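Local structure of Two-component system response regulator/GGDEF domain protein (Aeromonas salmonicida, 3LUF) at residues 15-18 with 19-23; 67-70 with 71-75. The protein probably makes cyclic di-GMP from GTP as a response-regulator diguanylate cyclase, of which this chain holds the two receiver domains. All blocks are in the same frame, centred on the assembly; numbering follows the deposited sequence.

Overall arrangement
Both contacts are local, made within single helices of the first CheY-like receiver domain, and both helices are connections in beta-alpha-beta units of its parallel sheet. Contact 1 lies in helix 14-27, between strands 6-10 and 31-35; contact 2 ends helix 65-72, between strands 49-55 and 77-81. Their centres are 22 Å apart and their nearest atoms about 12 Å, so they do not touch. Contact 1 is largely a surface contact of regular helix, close to the magnesium site at one end. Contact 2 is partly buried: its leucines and Val67 face the sheet, and regular helical bonding gives way to a Schellman motif that turns the chain into the next strand.

Contact 1 (15-18 with 19-23); sequences TIRR and MLIQA. Unlike the reference sequence in segment 19-23: Met19 (reference Thr).
Thr15 O receives the backbone N of Met19 at 2.9 Å, and the same i to i+4 bond repeats from Ile16 to Leu20, Arg17 to Ile21 and Arg18 to Gln22. This is uninterrupted alpha-helix, with all four bonds nearly straight. The stretch belongs to helix 14-27, the first connection of the CheY-like receiver fold, linking strands 6-10 and 31-35.

Along one flank, Thr15 and Met19 run side by side in the same direction. Met19 is a selenomethionine, at a position where the reference sequence has threonine. With CG turned beside its own backbone N (chi1 -75°), its chain starts back along the helix and CG comes to 3.2 Å from Thr15 O; extended beyond that, it brings CE to 3.9 Å from Thr15 CG2. Met19 also touches Arg106 and Leu109 of helix 106-122.

One step round, Leu20 CD1 is 4.3 Å from Ile16 CG2, a loose branch-to-branch approach. Ile16 also meets Glu11 and Lys103. Its side chain is about 7 Å from the bound magnesium, whose site is formed by Asp12, Asp55 and Thr57.

On another flank Arg17 and Ile21 are again side by side, and both touch Ala34 of strand 31-35. A bend at chi3 (67°) turns the arginine's guanidinium away from Ile21, and NH1 hydrogen-bonds Glu11 O. The arginine thus links the helix to the acidic loop that precedes it. Its contact with Ile21 is made by CG, which meets the delta methyl CD1 at 4.0 Å.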
# COMPACT_ATOMS: atom_id res chain seq x y z
N THR B 15 -31.34 -12.51 -1.18
CA THR B 15 -30.01 -13.08 -1.39
C THR B 15 -28.89 -12.15 -0.93
O THR B 15 -27.94 -12.56 -0.22
CB THR B 15 -29.85 -13.37 -2.90
OG1 THR B 15 -30.80 -14.38 -3.26
CG2 THR B 15 -28.44 -13.88 -3.22
N ILE B 16 -28.97 -10.90 -1.37
CA ILE B 16 -27.89 -9.94 -1.12
C ILE B 16 -27.85 -9.57 0.35
O ILE B 16 -26.79 -9.51 0.98
CB ILE B 16 -28.00 -8.70 -2.04
CG1 ILE B 16 -27.78 -9.13 -3.51
CG2 ILE B 16 -26.98 -7.63 -1.67
CD1 ILE B 16 -28.33 -8.20 -4.50
N ARG B 17 -29.03 -9.33 0.89
CA ARG B 17 -29.09 -8.95 2.32
C ARG B 17 -28.54 -10.10 3.17
O ARG B 17 -27.70 -9.87 4.04
CB ARG B 17 -30.52 -8.57 2.73
CG ARG B 17 -30.69 -8.12 4.18
CD ARG B 17 -32.17 -7.80 4.53
NE ARG B 17 -33.02 -8.99 4.51
CZ ARG B 17 -33.89 -9.31 3.54
NH1 ARG B 17 -34.00 -8.55 2.45
NH2 ARG B 17 -34.60 -10.44 3.64
N ARG B 18 -28.95 -11.33 2.86
CA ARG B 18 -28.42 -12.46 3.62
C ARG B 18 -26.90 -12.69 3.44
O ARG B 18 -26.22 -13.02 4.42
CB ARG B 18 -29.22 -13.73 3.39
CG ARG B 18 -30.60 -13.63 4.01
CD ARG B 18 -31.30 -14.91 3.94
NE ARG B 18 -32.61 -14.74 4.55
CZ ARG B 18 -33.54 -15.69 4.55
NH1 ARG B 18 -33.30 -16.87 3.99
NH2 ARG B 18 -34.70 -15.44 5.13
N MSE B 19 -26.38 -12.48 2.23
CA MSE B 19 -24.91 -12.53 2.01
C MSE B 19 -24.16 -11.52 2.86
O MSE B 19 -23.10 -11.83 3.45
CB MSE B 19 -24.56 -12.25 0.55
CG MSE B 19 -24.84 -13.40 -0.35
SE MSE B 19 -24.55 -12.81 -2.23
CE MSE B 19 -24.62 -14.63 -2.81
N LEU B 20 -24.71 -10.30 2.93
CA LEU B 20 -24.09 -9.23 3.71
C LEU B 20 -24.13 -9.55 5.20
O LEU B 20 -23.14 -9.37 5.89
CB LEU B 20 -24.81 -7.92 3.46
CG LEU B 20 -24.46 -7.20 2.17
CD1 LEU B 20 -25.39 -6.02 1.97
CD2 LEU B 20 -22.95 -6.77 2.15
N ILE B 21 -25.27 -10.01 5.68
CA ILE B 21 -25.40 -10.37 7.10
C ILE B 21 -24.38 -11.44 7.46
O ILE B 21 -23.61 -11.26 8.39
CB ILE B 21 -26.80 -10.84 7.47
CG1 ILE B 21 -27.79 -9.66 7.34
CG2 ILE B 21 -26.80 -11.47 8.88
CD1 ILE B 21 -29.27 -10.10 7.33
N GLN B 22 -24.36 -12.53 6.69
CA GLN B 22 -23.46 -13.66 6.96
C GLN B 22 -21.99 -13.24 6.98
O GLN B 22 -21.25 -13.59 7.90
CB GLN B 22 -23.68 -14.77 5.93
CG GLN B 22 -22.83 -16.03 6.11
CD GLN B 22 -23.08 -17.02 4.97
OE1 GLN B 22 -23.37 -16.60 3.84
NE2 GLN B 22 -22.97 -18.32 5.25
N ALA B 23 -21.58 -12.48 5.97
CA ALA B 23 -20.19 -12.05 5.85
C ALA B 23 -19.80 -11.05 6.94
O ALA B 23 -18.72 -11.17 7.55
CB ALA B 23 -19.92 -11.49 4.49

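Contact 2 (67-70 with 71-75); sequences VKVL and LERGL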
# COMPACT_ATOMS: atom_id res chain seq x y z
N VAL B 67 -31.36 7.25 0.77
CA VAL B 67 -30.03 7.83 1.03
C VAL B 67 -30.18 9.15 1.79
O VAL B 67 -29.61 9.33 2.86
CB VAL B 67 -29.21 8.03 -0.26
CG1 VAL B 67 -27.88 8.81 0.01
CG2 VAL B 67 -28.90 6.66 -0.90
N LYS B 68 -30.98 10.04 1.23
CA LYS B 68 -31.19 11.35 1.83
C LYS B 68 -31.88 11.25 3.18
O LYS B 68 -31.53 11.96 4.12
CB LYS B 68 -31.95 12.23 0.86
CG LYS B 68 -32.21 13.66 1.35
CD LYS B 68 -32.92 14.41 0.23
CE LYS B 68 -33.35 15.80 0.66
NZ LYS B 68 -34.21 16.40 -0.39
N VAL B 69 -32.89 10.38 3.28
CA VAL B 69 -33.61 10.17 4.53
C VAL B 69 -32.65 9.77 5.65
O VAL B 69 -32.70 10.32 6.75
CB VAL B 69 -34.72 9.11 4.38
CG1 VAL B 69 -35.28 8.71 5.74
CG2 VAL B 69 -35.85 9.67 3.48
N LEU B 70 -31.76 8.81 5.36
CA LEU B 70 -30.86 8.32 6.39
C LEU B 70 -29.72 9.30 6.69
O LEU B 70 -29.34 9.47 7.84
CB LEU B 70 -30.37 6.90 6.04
CG LEU B 70 -31.54 5.91 6.06
CD1 LEU B 70 -31.13 4.59 5.33
CD2 LEU B 70 -32.05 5.53 7.52
N LEU B 71 -29.19 9.94 5.66
CA LEU B 71 -28.19 11.00 5.87
C LEU B 71 -28.74 12.08 6.81
O LEU B 71 -28.04 12.55 7.73
CB LEU B 71 -27.79 11.63 4.55
CG LEU B 71 -26.89 10.78 3.66
CD1 LEU B 71 -26.73 11.40 2.31
CD2 LEU B 71 -25.51 10.55 4.28
N GLU B 72 -30.01 12.43 6.60
CA GLU B 72 -30.65 13.49 7.41
C GLU B 72 -30.91 13.05 8.83
O GLU B 72 -31.05 13.90 9.72
CB GLU B 72 -31.90 14.04 6.73
CG GLU B 72 -31.51 14.93 5.56
CD GLU B 72 -32.68 15.65 4.91
OE1 GLU B 72 -32.41 16.30 3.88
OE2 GLU B 72 -33.83 15.57 5.40
N ARG B 73 -30.92 11.74 9.06
CA ARG B 73 -31.00 11.19 10.41
C ARG B 73 -29.65 11.10 11.11
O ARG B 73 -29.58 10.67 12.26
CB ARG B 73 -31.69 9.84 10.41
CG ARG B 73 -33.18 9.97 10.36
CD ARG B 73 -33.79 8.63 10.59
NE ARG B 73 -34.94 8.43 9.73
CZ ARG B 73 -35.44 7.23 9.48
NH1 ARG B 73 -34.87 6.15 10.02
NH2 ARG B 73 -36.49 7.11 8.69
N GLY B 74 -28.60 11.56 10.43
CA GLY B 74 -27.24 11.54 10.95
C GLY B 74 -26.52 10.21 10.79
O GLY B 74 -25.51 9.98 11.47
N LEU B 75 -27.01 9.34 9.90
CA LEU B 75 -26.30 8.09 9.64
C LEU B 75 -25.43 8.30 8.44
O LEU B 75 -25.89 8.79 7.39
CB LEU B 75 -27.23 6.90 9.35
CG LEU B 75 -28.03 6.20 10.44
CD1 LEU B 75 -29.41 6.84 10.40
CD2 LEU B 75 -28.20 4.75 10.12
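Leu71 N bonds Val67 O at 2.9 Å and Glu72 N bonds Lys68 O, the last regular turns of helix 65-72. Beyond them the backbone closes in a Schellman motif: Leu75 N reaches back to Leu70 O (3.1 Å) and Gly74 N to Leu71 O (2.9 Å), with Gly74 at positive phi (83°). Arg73 N contributes weak bonds to both Val69 O and Leu70 O, so Leu70 O accepts two N-H groups, one of them poorly aligned.

Among the apolar pairs, Val67 and Leu71 lie alongside each other, CG1 to CD1 at 3.6 Å. Leu70 crosses Leu75 at a slant, their CD2 and CD1 methyls 4.1 Å apart.

Of the charged chains, extended Lys68 runs beside Glu72: Lys68 CE comes to 3.4 Å from Glu72 OE1, while NZ stays farther off, too far for direct charged contact. Leu70 CD2 lies over one face of the Arg73 guanidinium, 3.8 Å from NH1, and Val69 CG1 approaches NH2 obliquely, at 3.6 Å. NH1 hydrogen-bonds Ala41 O, which helps fix the group's rotation.

Beneath the helix, Val67, Leu70 and Leu71 press on Val77 of strand 77-81, while Leu70 and Leu75 reach Leu8 of strand 6-10 and also pack against strand 49-55.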